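Local coordinates for protein ribokinase (Giardia lamblia, PDB 6WHJ) that probably phosphorylates D-ribose at its O-5 hydroxyl with ATP and a divalent cation, most likely magnesium, giving D-ribose 5-phosphate, at residues Y15-V20 / G74-A79; A79-R82 / P87-I90. All coordinates share one frame; numbering follows the deposited sequence.

Interaction 1 (Y15-V20 / G74-A79); sequences YNRDLV and GDEILA. With EDO (1,2-ethanediol), chain F.
Arg17 reaches from the strand toward the helix and meets Glu76 in a salt bridge, Arg17 NH1 lying 3.0 Å from Glu76 OE2. The N-H...O angle is 154°, and the carboxylate oxygen sits near the guanidinium edge, 17° out of its plane. The Arg17 chain bends at its second torsion (chi2 54°), while Glu76 runs extended beyond CG to meet it. The guanidinium has a second partner: NE bonds to Ser39 OG on strand 32-42. One residue on from Glu76, Ile77 lays CG1 over one face of the Tyr15 ring, 3.8 Å from its centroid, a CH-pi contact displaced toward the rim. Ile77 CD1 comes to 3.5 Å from Tyr15 CE1. Tyr15 is buried, and its OH bonds to His41 ND1; the Tyr15 backbone O accepts from Asn120 ND2. Away from the helix, Asn16 ND2 donates to O2 of an ethanediol at 3.2 Å, and the same O2 gives its proton to Asp18 OD1; Glu146 OE2 also bonds to the diol. Asn16, Arg17, Asp18 and Glu146 are predicted substrate residues, consistent with the diol, probably from the crystallisation liquor, occupying the sugar site of a PfkB-family kinase, where the small lid sheet joins the alpha/beta domain.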
loop_
_atom_site.group_PDB
_atom_site.type_symbol
_atom_site.label_atom_id
_atom_site.label_comp_id
_atom_site.label_asym_id
_atom_site.label_seq_id
_atom_site.Cartn_x
_atom_site.Cartn_y
_atom_site.Cartn_z
ATOM N N TYR B 15 -5.675 -3.559 -15.483
ATOM C CA TYR B 15 -6.218 -4.216 -14.305
ATOM C C TYR B 15 -5.202 -4.046 -13.187
ATOM O O TYR B 15 -4.020 -4.367 -13.361
ATOM C CB TYR B 15 -6.504 -5.711 -14.511
ATOM C CG TYR B 15 -6.835 -6.363 -13.181
ATOM C CD1 TYR B 15 -8.098 -6.229 -12.632
ATOM C CD2 TYR B 15 -5.866 -7.018 -12.431
ATOM C CE1 TYR B 15 -8.410 -6.762 -11.403
ATOM C CE2 TYR B 15 -6.168 -7.562 -11.189
ATOM C CZ TYR B 15 -7.448 -7.426 -10.680
ATOM O OH TYR B 15 -7.794 -7.956 -9.449
ATOM N N ASN B 16 -5.667 -3.549 -12.045
ATOM C CA ASN B 16 -4.860 -3.449 -10.842
ATOM C C ASN B 16 -5.582 -4.159 -9.706
ATOM O O ASN B 16 -6.793 -3.992 -9.531
ATOM C CB ASN B 16 -4.612 -1.983 -10.443
ATOM C CG ASN B 16 -3.855 -1.192 -11.501
ATOM O OD1 ASN B 16 -2.852 -1.650 -12.038
ATOM N ND2 ASN B 16 -4.343 0.001 -11.804
ATOM N N ARG B 17 -4.841 -4.955 -8.941
ATOM C CA ARG B 17 -5.346 -5.445 -7.668
ATOM C C ARG B 17 -5.180 -4.318 -6.650
ATOM O O ARG B 17 -4.054 -3.887 -6.366
ATOM C CB ARG B 17 -4.601 -6.708 -7.233
ATOM C CG ARG B 17 -5.152 -7.361 -5.972
ATOM C CD ARG B 17 -6.624 -7.614 -6.128
ATOM N NE ARG B 17 -7.219 -8.331 -5.002
ATOM C CZ ARG B 17 -7.650 -9.590 -5.040
ATOM N NH1 ARG B 17 -7.568 -10.302 -6.162
ATOM N NH2 ARG B 17 -8.183 -10.134 -3.950
ATOM N N ASP B 18 -6.295 -3.814 -6.135
ATOM C CA ASP B 18 -6.270 -2.696 -5.199
ATOM C C ASP B 18 -5.944 -3.212 -3.798
ATOM O O ASP B 18 -6.643 -4.086 -3.275
ATOM C CB ASP B 18 -7.624 -1.989 -5.201
ATOM C CG ASP B 18 -7.817 -1.057 -6.392
ATOM O OD1 ASP B 18 -6.845 -0.746 -7.114
ATOM O OD2 ASP B 18 -8.979 -0.661 -6.627
ATOM N N LEU B 19 -4.854 -2.725 -3.214
ATOM C CA LEU B 19 -4.508 -3.041 -1.828
ATOM C C LEU B 19 -4.711 -1.781 -0.993
ATOM O O LEU B 19 -3.950 -0.814 -1.120
ATOM C CB LEU B 19 -3.085 -3.571 -1.718
ATOM C CG LEU B 19 -2.741 -4.698 -2.691
ATOM C CD1 LEU B 19 -1.246 -4.997 -2.672
ATOM C CD2 LEU B 19 -3.538 -5.912 -2.319
ATOM N N VAL B 20 -5.714 -1.813 -0.118
ATOM C CA VAL B 20 -6.292 -0.616 0.481
ATOM C C VAL B 20 -6.198 -0.715 1.995
ATOM O O VAL B 20 -6.579 -1.734 2.578
ATOM C CB VAL B 20 -7.760 -0.428 0.047
ATOM C CG1 VAL B 20 -8.366 0.799 0.709
ATOM C CG2 VAL B 20 -7.845 -0.287 -1.457
ATOM N N GLY B 74 -3.478 -12.617 -11.301
ATOM C CA GLY B 74 -3.834 -12.744 -12.704
ATOM C C GLY B 74 -4.809 -13.880 -12.956
ATOM O O GLY B 74 -5.751 -13.738 -13.740
ATOM N N ASP B 75 -4.611 -15.016 -12.283
ATOM C CA ASP B 75 -5.545 -16.125 -12.434
ATOM C C ASP B 75 -6.921 -15.754 -11.898
ATOM O O ASP B 75 -7.942 -16.079 -12.517
ATOM C CB ASP B 75 -5.023 -17.366 -11.704
ATOM C CG ASP B 75 -3.727 -17.907 -12.295
ATOM O OD1 ASP B 75 -3.455 -17.682 -13.492
ATOM O OD2 ASP B 75 -2.983 -18.588 -11.556
ATOM N N GLU B 76 -6.968 -15.035 -10.772
ATOM C CA GLU B 76 -8.254 -14.719 -10.159
ATOM C C GLU B 76 -9.079 -13.765 -11.015
ATOM O O GLU B 76 -10.308 -13.880 -11.046
ATOM C CB GLU B 76 -8.056 -14.124 -8.760
ATOM C CG GLU B 76 -7.386 -15.077 -7.763
ATOM C CD GLU B 76 -7.362 -14.546 -6.335
ATOM O OE1 GLU B 76 -6.999 -15.326 -5.413
ATOM O OE2 GLU B 76 -7.658 -13.340 -6.145
ATOM N N ILE B 77 -8.440 -12.834 -11.727
ATOM C CA ILE B 77 -9.238 -11.883 -12.487
ATOM C C ILE B 77 -9.770 -12.521 -13.771
ATOM O O ILE B 77 -10.891 -12.212 -14.196
ATOM C CB ILE B 77 -8.451 -10.580 -12.746
ATOM C CG1 ILE B 77 -9.358 -9.538 -13.396
ATOM C CG2 ILE B 77 -7.224 -10.816 -13.600
ATOM C CD1 ILE B 77 -10.605 -9.203 -12.557
ATOM N N LEU B 78 -9.015 -13.436 -14.392
ATOM C CA LEU B 78 -9.564 -14.187 -15.521
ATOM C C LEU B 78 -10.768 -15.007 -15.096
ATOM O O LEU B 78 -11.768 -15.079 -15.823
ATOM C CB LEU B 78 -8.525 -15.126 -16.129
ATOM C CG LEU B 78 -7.708 -14.647 -17.317
ATOM C CD1 LEU B 78 -6.637 -13.687 -16.832
ATOM C CD2 LEU B 78 -7.108 -15.824 -18.052
ATOM N N ALA B 79 -10.671 -15.668 -13.939
ATOM C CA ALA B 79 -11.806 -16.423 -13.427
ATOM C C ALA B 79 -12.968 -15.495 -13.099
ATOM O O ALA B 79 -14.132 -15.827 -13.355
ATOM C CB ALA B 79 -11.389 -17.228 -12.201
HETATM C C1 EDO F . -7.659 2.973 -10.085
HETATM O O1 EDO F . -6.424 3.694 -10.203
HETATM C C2 EDO F . -7.480 1.780 -9.149
HETATM O O2 EDO F . -6.237 1.138 -9.464
#

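Interaction 2 (A79-R82 / P87-I90); sequences AHYR and PNCI
Tyr81, projecting from helix 72-84, takes the methyl end of Ile90 over one face of its ring. Ile90 CD1 stands 4.2 Å from the ring centroid in a CH-pi contact shifted toward the CD1-CE1 side; its closest approach is 3.9 Å to Tyr81 CD1. This is the buried, apolar part of the contact: the Tyr81 ring also meets Phe64 of strand 62-69, Ile90 rests on Phe64 and Val68, and Ala49 and Ile50 of helix 44-55 touch the tyrosine. The segments belong to a beta-alpha-beta unit of the Rossmann-like PfkB domain, in which helix 72-84 follows strand 62-69 and the 87-90 loop leads back to the parallel edge strand 91-93. On the partly exposed side the approach is closer still, but polar. Asn88 turns its amide obliquely against the ring, planes 75° apart, with ND2 3.4 Å from Tyr81 CB, and that nitrogen bonds to Ile86 O. Asn88 chi1 of 62° places CG between the backbone N and carbonyl carbon, and OD1 accepts from Ile90 N at 3.1 Å, on a lone pair and nearly straight (172°), closing an Asx turn. At the ring's far end, Tyr81 OH bonds to Ser46 OG, a predicted substrate residue.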
loop_
_atom_site.group_PDB
_atom_site.type_symbol
_atom_site.label_atom_id
_atom_site.label_comp_id
_atom_site.label_asym_id
_atom_site.label_seq_id
_atom_site.Cartn_x
_atom_site.Cartn_y
_atom_site.Cartn_z
ATOM N N ALA B 79 -10.671 -15.668 -13.939
ATOM C CA ALA B 79 -11.806 -16.423 -13.427
ATOM C C ALA B 79 -12.968 -15.495 -13.099
ATOM O O ALA B 79 -14.132 -15.827 -13.355
ATOM C CB ALA B 79 -11.389 -17.228 -12.201
ATOM N N HIS B 80 -12.662 -14.309 -12.564
ATOM C CA HIS B 80 -13.709 -13.364 -12.187
ATOM C C HIS B 80 -14.510 -12.931 -13.403
ATOM O O HIS B 80 -15.742 -12.825 -13.339
ATOM C CB HIS B 80 -13.088 -12.150 -11.494
ATOM C CG HIS B 80 -14.088 -11.155 -10.989
ATOM N ND1 HIS B 80 -15.147 -11.508 -10.180
ATOM C CD2 HIS B 80 -14.186 -9.815 -11.174
ATOM C CE1 HIS B 80 -15.856 -10.429 -9.892
ATOM N NE2 HIS B 80 -15.295 -9.390 -10.484
ATOM N N TYR B 81 -13.829 -12.692 -14.527
ATOM C CA TYR B 81 -14.533 -12.300 -15.741
ATOM C C TYR B 81 -15.440 -13.416 -16.230
ATOM O O TYR B 81 -16.542 -13.149 -16.728
ATOM C CB TYR B 81 -13.533 -11.884 -16.820
ATOM C CG TYR B 81 -13.244 -10.402 -16.807
ATOM C CD1 TYR B 81 -12.425 -9.847 -15.839
ATOM C CD2 TYR B 81 -13.797 -9.554 -17.763
ATOM C CE1 TYR B 81 -12.165 -8.485 -15.815
ATOM C CE2 TYR B 81 -13.539 -8.186 -17.746
ATOM C CZ TYR B 81 -12.720 -7.662 -16.768
ATOM O OH TYR B 81 -12.451 -6.314 -16.732
ATOM N N ARG B 82 -15.013 -14.674 -16.068
ATOM C CA ARG B 82 -15.864 -15.793 -16.464
ATOM C C ARG B 82 -17.170 -15.802 -15.679
ATOM O O ARG B 82 -18.254 -15.895 -16.265
ATOM C CB ARG B 82 -15.124 -17.126 -16.298
ATOM C CG ARG B 82 -14.077 -17.407 -17.363
ATOM C CD ARG B 82 -13.514 -18.838 -17.276
ATOM N NE ARG B 82 -12.539 -19.010 -16.200
ATOM C CZ ARG B 82 -11.226 -18.828 -16.354
ATOM N NH1 ARG B 82 -10.742 -18.464 -17.539
ATOM N NH2 ARG B 82 -10.395 -19.012 -15.330
ATOM N N PRO B 87 -16.772 -11.206 -22.143
ATOM C CA PRO B 87 -15.664 -11.642 -22.994
ATOM C C PRO B 87 -14.451 -10.743 -22.832
ATOM O O PRO B 87 -14.562 -9.554 -22.541
ATOM C CB PRO B 87 -16.240 -11.532 -24.412
ATOM C CG PRO B 87 -17.721 -11.539 -24.235
ATOM C CD PRO B 87 -17.966 -10.850 -22.926
ATOM N N ASN B 88 -13.277 -11.319 -23.051
ATOM C CA ASN B 88 -12.048 -10.553 -22.920
ATOM C C ASN B 88 -10.949 -11.303 -23.656
ATOM O O ASN B 88 -11.130 -12.446 -24.071
ATOM C CB ASN B 88 -11.677 -10.349 -21.451
ATOM C CG ASN B 88 -11.422 -11.650 -20.749
ATOM O OD1 ASN B 88 -10.335 -12.219 -20.863
ATOM N ND2 ASN B 88 -12.411 -12.132 -20.009
ATOM N N CYS B 89 -9.823 -10.628 -23.874
ATOM C CA CYS B 89 -8.587 -11.324 -24.235
ATOM C C CYS B 89 -7.476 -10.881 -23.272
ATOM O O CYS B 89 -6.440 -10.350 -23.665
ATOM C CB CYS B 89 -8.201 -11.118 -25.705
ATOM S SG CYS B 89 -7.982 -9.410 -26.205
ATOM N N ILE B 90 -7.717 -11.090 -21.977
ATOM C CA ILE B 90 -6.714 -10.821 -20.951
ATOM C C ILE B 90 -5.531 -11.760 -21.157
ATOM O O ILE B 90 -5.641 -12.980 -20.978
ATOM C CB ILE B 90 -7.282 -10.957 -19.525
ATOM C CG1 ILE B 90 -8.485 -10.036 -19.322
ATOM C CG2 ILE B 90 -6.203 -10.672 -18.525
ATOM C CD1 ILE B 90 -9.229 -10.277 -18.034
#

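Interactions 1 and 2 use successive parts of helix 72-84 and share Ala79, with centres about 11 Å apart. They also touch directly, Leu78 CD1 packing 3.5 Å from Ile90 CG2. In each, an isoleucine lies over a tyrosine face, but the roles are exchanged: the helix supplies the aliphatic group in interaction 1 and the ring in interaction 2. Interaction 1 joins the helix to a strand of the lid sheet and adds an ion pair at its partly exposed margin. Interaction 2 is more fully buried and ties the helix to the loop that follows it; its polar bonds do not join the two segments, the Asn88 side chain being held by its own loop while the Tyr81 hydroxyl goes to Ser46.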